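PDB 4EM8: ribose 5-phosphate isomerase B from Anaplasma phagocytophilum, which catalyses the reversible interconversion of ribose 5-phosphate and ribulose 5-phosphate, an aldose-ketose isomerisation of the pentose phosphate pathway. Local coordinates for the interface of chains A and B. Coordinates in Å, arbitrary orientation; residue numbers count along the deposited sequence, not the author numbering. Chains: chain A/B, Ribose 5-phosphate isomerase B.

Contact 1: the interface of chains A and B. Residues chain A 47-50, 52; chain B 141-142, 145.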
ATOM      1  N   SER A  47      -2.700  22.789  -7.459  1.00 40.52           N
ATOM      2  CA  SER A  47      -2.022  21.585  -7.948  1.00 38.73           C
ATOM      3  C   SER A  47      -0.596  21.424  -7.405  1.00 37.00           C
ATOM      4  O   SER A  47       0.257  22.258  -7.665  1.00 37.40           O
ATOM      5  CB  SER A  47      -1.984  21.555  -9.482  1.00 40.54           C
ATOM      6  OG  SER A  47      -1.534  20.276  -9.894  1.00 41.03           O
ATOM      7  N   VAL A  48      -0.339  20.347  -6.650  1.00 34.21           N
ATOM      8  CA  VAL A  48       1.014  19.980  -6.225  1.00 33.13           C
ATOM      9  C   VAL A  48       1.262  18.482  -6.451  1.00 30.94           C
ATOM     10  O   VAL A  48       0.365  17.777  -6.871  1.00 29.63           O
ATOM     11  CB  VAL A  48       1.262  20.310  -4.727  1.00 33.90           C
ATOM     12  CG1 VAL A  48       1.244  21.821  -4.500  1.00 36.10           C
ATOM     13  CG2 VAL A  48       0.253  19.569  -3.846  1.00 32.70           C
ATOM     14  N   ASP A  49       2.495  18.029  -6.194  1.00 30.35           N
ATOM     15  CA  ASP A  49       2.899  16.639  -6.391  1.00 29.80           C
ATOM     16  C   ASP A  49       2.957  15.898  -5.039  1.00 28.65           C
ATOM     17  O   ASP A  49       3.760  16.255  -4.167  1.00 30.39           O
ATOM     18  CB  ASP A  49       4.269  16.581  -7.092  1.00 31.37           C
ATOM     19  CG  ASP A  49       4.235  17.138  -8.512  1.00 32.45           C
ATOM     20  OD1 ASP A  49       3.159  17.185  -9.147  1.00 32.38           O
ATOM     21  OD2 ASP A  49       5.305  17.514  -8.981  1.00 33.41           O
ATOM     22  N   TYR A  50       2.105  14.888  -4.855  1.00 28.15           N
ATOM     23  CA  TYR A  50       2.021  14.198  -3.554  1.00 26.47           C
ATOM     24  C   TYR A  50       3.378  13.759  -3.007  1.00 26.87           C
ATOM     25  O   TYR A  50       3.610  13.873  -1.802  1.00 27.24           O
ATOM     26  CB  TYR A  50       0.974  13.045  -3.553  1.00 24.43           C
ATOM     27  CG  TYR A  50       1.208  11.986  -4.604  1.00 25.03           C
ATOM     28  CD1 TYR A  50       2.031  10.898  -4.347  1.00 24.88           C
ATOM     29  CD2 TYR A  50       0.625  12.086  -5.866  1.00 25.13           C
ATOM     30  CE1 TYR A  50       2.275   9.938  -5.323  1.00 26.43           C
ATOM     31  CE2 TYR A  50       0.852  11.121  -6.855  1.00 26.35           C
ATOM     32  CZ  TYR A  50       1.690  10.063  -6.587  1.00 27.17           C
ATOM     33  OH  TYR A  50       1.922   9.113  -7.557  1.00 28.81           O
ATOM     34  N   ASP A  52       6.204  15.199  -2.853  1.00 31.94           N
ATOM     35  CA  ASP A  52       6.886  16.270  -2.155  1.00 33.63           C
ATOM     36  C   ASP A  52       6.363  16.518  -0.731  1.00 32.77           C
ATOM     37  O   ASP A  52       7.013  17.202   0.037  1.00 34.80           O
ATOM     38  CB  ASP A  52       6.798  17.570  -2.960  1.00 34.90           C
ATOM     39  CG  ASP A  52       7.512  17.483  -4.290  1.00 36.16           C
ATOM     40  OD1 ASP A  52       8.521  16.773  -4.406  1.00 37.54           O
ATOM     41  OD2 ASP A  52       7.061  18.130  -5.233  1.00 37.81           O
TER
ATOM     42  N   VAL B 141       5.285  13.297 -13.868  1.00 37.08           N
ATOM     43  CA  VAL B 141       6.214  13.954 -12.954  1.00 36.70           C
ATOM     44  C   VAL B 141       6.155  13.320 -11.566  1.00 34.16           C
ATOM     45  O   VAL B 141       7.179  13.147 -10.922  1.00 33.24           O
ATOM     46  CB  VAL B 141       6.006  15.477 -12.882  1.00 38.03           C
ATOM     47  CG1 VAL B 141       4.623  15.835 -12.355  1.00 37.72           C
ATOM     48  CG2 VAL B 141       7.099  16.109 -12.024  1.00 38.91           C
ATOM     49  N   ARG B 142       4.964  12.942 -11.113  1.00 32.95           N
ATOM     50  CA  ARG B 142       4.846  12.343  -9.765  1.00 31.85           C
ATOM     51  C   ARG B 142       5.490  10.950  -9.730  1.00 31.62           C
ATOM     52  O   ARG B 142       6.218  10.610  -8.781  1.00 29.89           O
ATOM     53  CB  ARG B 142       3.386  12.320  -9.315  1.00 31.47           C
ATOM     54  CG  ARG B 142       2.784  13.725  -9.269  1.00 31.94           C
ATOM     55  CD  ARG B 142       1.283  13.769  -9.563  1.00 30.68           C
ATOM     56  NE  ARG B 142       0.854  15.155  -9.614  1.00 31.33           N
ATOM     57  CZ  ARG B 142      -0.355  15.576  -9.960  1.00 31.44           C
ATOM     58  NH1 ARG B 142      -1.307  14.711 -10.273  1.00 31.13           N
ATOM     59  NH2 ARG B 142      -0.614  16.872  -9.969  1.00 32.23           N
ATOM     60  N   LYS B 145       9.153  11.316  -9.536  1.00 34.47           N
ATOM     61  CA  LYS B 145       9.521  11.656  -8.166  1.00 33.84           C
ATOM     62  C   LYS B 145       9.482  10.442  -7.237  1.00 32.35           C
ATOM     63  O   LYS B 145      10.321  10.323  -6.363  1.00 33.12           O
ATOM     64  CB  LYS B 145       8.653  12.790  -7.638  1.00 33.47           C
ATOM     65  CG  LYS B 145       8.935  14.148  -8.303  1.00 34.49           C
ATOM     66  CD  LYS B 145       8.139  15.265  -7.646  1.00 33.80           C
ATOM     67  CE  LYS B 145       8.702  16.654  -8.001  1.00 35.89           C
ATOM     68  NZ  LYS B 145       7.650  17.714  -7.966  1.00 34.53           N
TER
HETATM   69  O   HOH W   1       1.763  18.904 -10.795  1.00 40.24           O
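A polar, salt-bridged strip of the two-fold interface between two copies of this LacAB/RpiB-family isomerase joins the C-terminal helix 138-146 of chain B to the segment of chain A that runs from A:Ser47 into the 3-10 helix 50-53. Enzymes of this family are built on such dimers, with active sites shared between subunits, and the strip helps to lay one chain against the other. A:Asp49 is its hub, for a short carboxylate can present its two oxygens to different bases of one helix. OD1 accepts from NE of B:Arg142 at 3.1 Å, in a nearly straight bond (169° at the hydrogen). The acceptor lies in the guanidinium plane, but the donor meets OD1 on its anti side, 32° out of the carboxylate plane; the two planes are steeply inclined to each other. OD2 takes the ammonium NZ of B:Lys145 at 2.6 Å through its anti lone pair. That same NZ reaches OD2 of A:Asp52 at 2.8 Å, this time on the syn lone pair, and is thus clasped between two carboxylates, which would probably favour its charged form. Lysine suits the place because its chain, extended beyond CG, carries the charge from the helix across to both acids. The arginine chain bends at chi2 (149°) and crosses A:Tyr50 at about a right angle. CB of B:Arg142 stands above the ring plane just beyond the rim, 3.7 Å from CE2 of A:Tyr50; the ring thus packs against the aliphatic part while the guanidinium continues toward A:Val48 and A:Ser47. Water 1 links OD1 of A:Asp49, at 2.8 Å, to NH2 of B:Arg142, at 3.2 Å, adding a solvent-mediated tie. The methyl CG1 of B:Val141 rests 3.8 Å from OD1 of A:Asp49. B:Arg142 is also predicted to bind D-ribulose 5-phosphate, so its pairing with A:Asp49 may help to position it for substrate.

Contact 2: the interface of chains A and B. Residues chain A 50-51, 76, 79-80, 83; chain B 142, 145-146.
The C-terminal helix 138-146 of chain B packs on the 3-10 helix 50-53 and on helix 75-81 of chain A, whose first turn belongs to the glycine-rich stretch 72-76, predicted to bind substrate; B:Leu146 is the side chain that reaches helix 75-81. Its branched end suits a place between the methyls of A:Ala80 and A:Ile79 and the rim of A:Tyr50: methyl CD2 comes to 3.6 Å from CB of A:Ala80, while CD1 lies 4.0 Å from CG2 of A:Ile79 and 3.7 Å from the phenol OH of A:Tyr50. A chi1 of -71° sets CG anti to the carbonyl carbon, and the isobutyl group and the carbonyl leave the backbone in different directions, the one to helix 75-81 and the other to A:Arg83. That carbonyl oxygen is gripped side-on by two nitrogens of one guanidinium: NE of A:Arg83 donates to B:Leu146 O at 2.9 Å, within the carbonyl plane, and NH2 to the same O at 3.1 Å. The second donor stands above the carbonyl plane, 57° out of it, although the oxygen remains close to the plane of the guanidinium. Arginine suits this place because adjacent N-H groups can share one acceptor, here a carbonyl at the end of a helix; its bend at chi2 (-84°) brings the guanidinium back toward B:Leu146. A:Pro51 extends the apolar surface. Its CB packs 3.9 Å from CB of B:Lys145, and its CG lies 3.6 Å from the backbone O of B:Arg142. In the fold, the C-terminal end of helix 138-146 of chain B lies against the 3-10 helix 50-53, helix 75-81 and the loop after it, about 8 Å from A:Cys71, the predicted proton acceptor, to the contact's centre.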
ATOM      1  N   TYR A  50       2.105  14.888  -4.855  1.00 28.15           N
ATOM      2  CA  TYR A  50       2.021  14.198  -3.554  1.00 26.47           C
ATOM      3  C   TYR A  50       3.378  13.759  -3.007  1.00 26.87           C
ATOM      4  O   TYR A  50       3.610  13.873  -1.802  1.00 27.24           O
ATOM      5  CB  TYR A  50       0.974  13.045  -3.553  1.00 24.43           C
ATOM      6  CG  TYR A  50       1.208  11.986  -4.604  1.00 25.03           C
ATOM      7  CD1 TYR A  50       2.031  10.898  -4.347  1.00 24.88           C
ATOM      8  CD2 TYR A  50       0.625  12.086  -5.866  1.00 25.13           C
ATOM      9  CE1 TYR A  50       2.275   9.938  -5.323  1.00 26.43           C
ATOM     10  CE2 TYR A  50       0.852  11.121  -6.855  1.00 26.35           C
ATOM     11  CZ  TYR A  50       1.690  10.063  -6.587  1.00 27.17           C
ATOM     12  OH  TYR A  50       1.922   9.113  -7.557  1.00 28.81           O
ATOM     13  N   PRO A  51       4.305  13.299  -3.870  1.00 28.98           N
ATOM     14  CA  PRO A  51       5.589  12.861  -3.287  1.00 30.23           C
ATOM     15  C   PRO A  51       6.374  13.926  -2.500  1.00 31.91           C
ATOM     16  O   PRO A  51       7.121  13.578  -1.575  1.00 31.45           O
ATOM     17  CB  PRO A  51       6.398  12.419  -4.516  1.00 32.10           C
ATOM     18  CG  PRO A  51       5.370  12.063  -5.542  1.00 31.39           C
ATOM     19  CD  PRO A  51       4.277  13.060  -5.330  1.00 30.04           C
ATOM     20  N   GLY A  76      -0.560   6.557  -4.318  1.00 22.38           N
ATOM     21  CA  GLY A  76       0.731   7.219  -4.433  1.00 22.88           C
ATOM     22  C   GLY A  76       1.380   7.564  -3.104  1.00 22.16           C
ATOM     23  O   GLY A  76       2.597   7.388  -2.938  1.00 22.62           O
ATOM     24  N   ILE A  79       2.867   4.278  -1.563  1.00 22.36           N
ATOM     25  CA  ILE A  79       4.130   3.949  -2.226  1.00 22.52           C
ATOM     26  C   ILE A  79       5.275   4.836  -1.690  1.00 23.36           C
ATOM     27  O   ILE A  79       6.334   4.338  -1.316  1.00 24.42           O
ATOM     28  CB  ILE A  79       4.033   4.131  -3.762  1.00 22.75           C
ATOM     29  CG1 ILE A  79       3.108   3.079  -4.395  1.00 22.54           C
ATOM     30  CG2 ILE A  79       5.416   4.037  -4.412  1.00 23.46           C
ATOM     31  CD1 ILE A  79       2.709   3.432  -5.830  1.00 22.61           C
ATOM     32  N   ALA A  80       5.058   6.150  -1.686  1.00 23.25           N
ATOM     33  CA  ALA A  80       6.066   7.104  -1.294  1.00 24.14           C
ATOM     34  C   ALA A  80       6.459   6.967   0.180  1.00 24.19           C
ATOM     35  O   ALA A  80       7.633   7.090   0.516  1.00 24.18           O
ATOM     36  CB  ALA A  80       5.579   8.525  -1.598  1.00 24.00           C
ATOM     37  N   ARG A  83       8.821   3.907   1.128  1.00 26.23           N
ATOM     38  CA  ARG A  83      10.236   4.097   0.759  1.00 27.61           C
ATOM     39  C   ARG A  83      11.167   4.153   1.969  1.00 28.97           C
ATOM     40  O   ARG A  83      12.348   3.860   1.827  1.00 29.26           O
ATOM     41  CB  ARG A  83      10.418   5.376  -0.099  1.00 28.41           C
ATOM     42  CG  ARG A  83       9.737   5.336  -1.458  1.00 28.17           C
ATOM     43  CD  ARG A  83      10.588   4.649  -2.488  1.00 28.77           C
ATOM     44  NE  ARG A  83      10.028   4.724  -3.844  1.00 28.71           N
ATOM     45  CZ  ARG A  83       9.189   3.831  -4.401  1.00 27.98           C
ATOM     46  NH1 ARG A  83       8.759   2.768  -3.728  1.00 27.12           N
ATOM     47  NH2 ARG A  83       8.803   3.984  -5.676  1.00 28.35           N
TER
ATOM     48  N   ARG B 142       4.964  12.942 -11.113  1.00 32.95           N
ATOM     49  CA  ARG B 142       4.846  12.343  -9.765  1.00 31.85           C
ATOM     50  C   ARG B 142       5.490  10.950  -9.730  1.00 31.62           C
ATOM     51  O   ARG B 142       6.218  10.610  -8.781  1.00 29.89           O
ATOM     52  CB  ARG B 142       3.386  12.320  -9.315  1.00 31.47           C
ATOM     53  CG  ARG B 142       2.784  13.725  -9.269  1.00 31.94           C
ATOM     54  CD  ARG B 142       1.283  13.769  -9.563  1.00 30.68           C
ATOM     55  NE  ARG B 142       0.854  15.155  -9.614  1.00 31.33           N
ATOM     56  CZ  ARG B 142      -0.355  15.576  -9.960  1.00 31.44           C
ATOM     57  NH1 ARG B 142      -1.307  14.711 -10.273  1.00 31.13           N
ATOM     58  NH2 ARG B 142      -0.614  16.872  -9.969  1.00 32.23           N
ATOM     59  N   LYS B 145       9.153  11.316  -9.536  1.00 34.47           N
ATOM     60  CA  LYS B 145       9.521  11.656  -8.166  1.00 33.84           C
ATOM     61  C   LYS B 145       9.482  10.442  -7.237  1.00 32.35           C
ATOM     62  O   LYS B 145      10.321  10.323  -6.363  1.00 33.12           O
ATOM     63  CB  LYS B 145       8.653  12.790  -7.638  1.00 33.47           C
ATOM     64  CG  LYS B 145       8.935  14.148  -8.303  1.00 34.49           C
ATOM     65  CD  LYS B 145       8.139  15.265  -7.646  1.00 33.80           C
ATOM     66  CE  LYS B 145       8.702  16.654  -8.001  1.00 35.89           C
ATOM     67  NZ  LYS B 145       7.650  17.714  -7.966  1.00 34.53           N
ATOM     68  N   LEU B 146       8.528   9.528  -7.434  1.00 32.49           N
ATOM     69  CA  LEU B 146       8.518   8.272  -6.652  1.00 30.77           C
ATOM     70  C   LEU B 146       9.866   7.521  -6.778  1.00 33.57           C
ATOM     71  O   LEU B 146      10.247   6.733  -5.906  1.00 33.43           O
ATOM     72  CB  LEU B 146       7.354   7.378  -7.076  1.00 29.11           C
ATOM     73  CG  LEU B 146       5.966   7.869  -6.649  1.00 28.03           C
ATOM     74  CD1 LEU B 146       4.872   6.902  -7.106  1.00 25.78           C
ATOM     75  CD2 LEU B 146       5.911   8.034  -5.138  1.00 26.77           C
TER

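Contact 1 and contact 2 are neighbouring stretches of one surface, with the centres of their C-alpha atoms about 8 Å apart. A:Tyr50, B:Arg142 and B:Lys145 belong to both, and helix 138-146 of chain B runs through the pair, presenting charge in contact 1 and mainly apolar surface in contact 2. Both centres lie within about 9 Å of A:Cys71 but at least 23 Å from A:His104, which fits an active site built from both chains, B:Arg142 probably joining that of A:Cys71. The partner's helix may thus help to shape this site, and the two-fold repeats it with the chains exchanged.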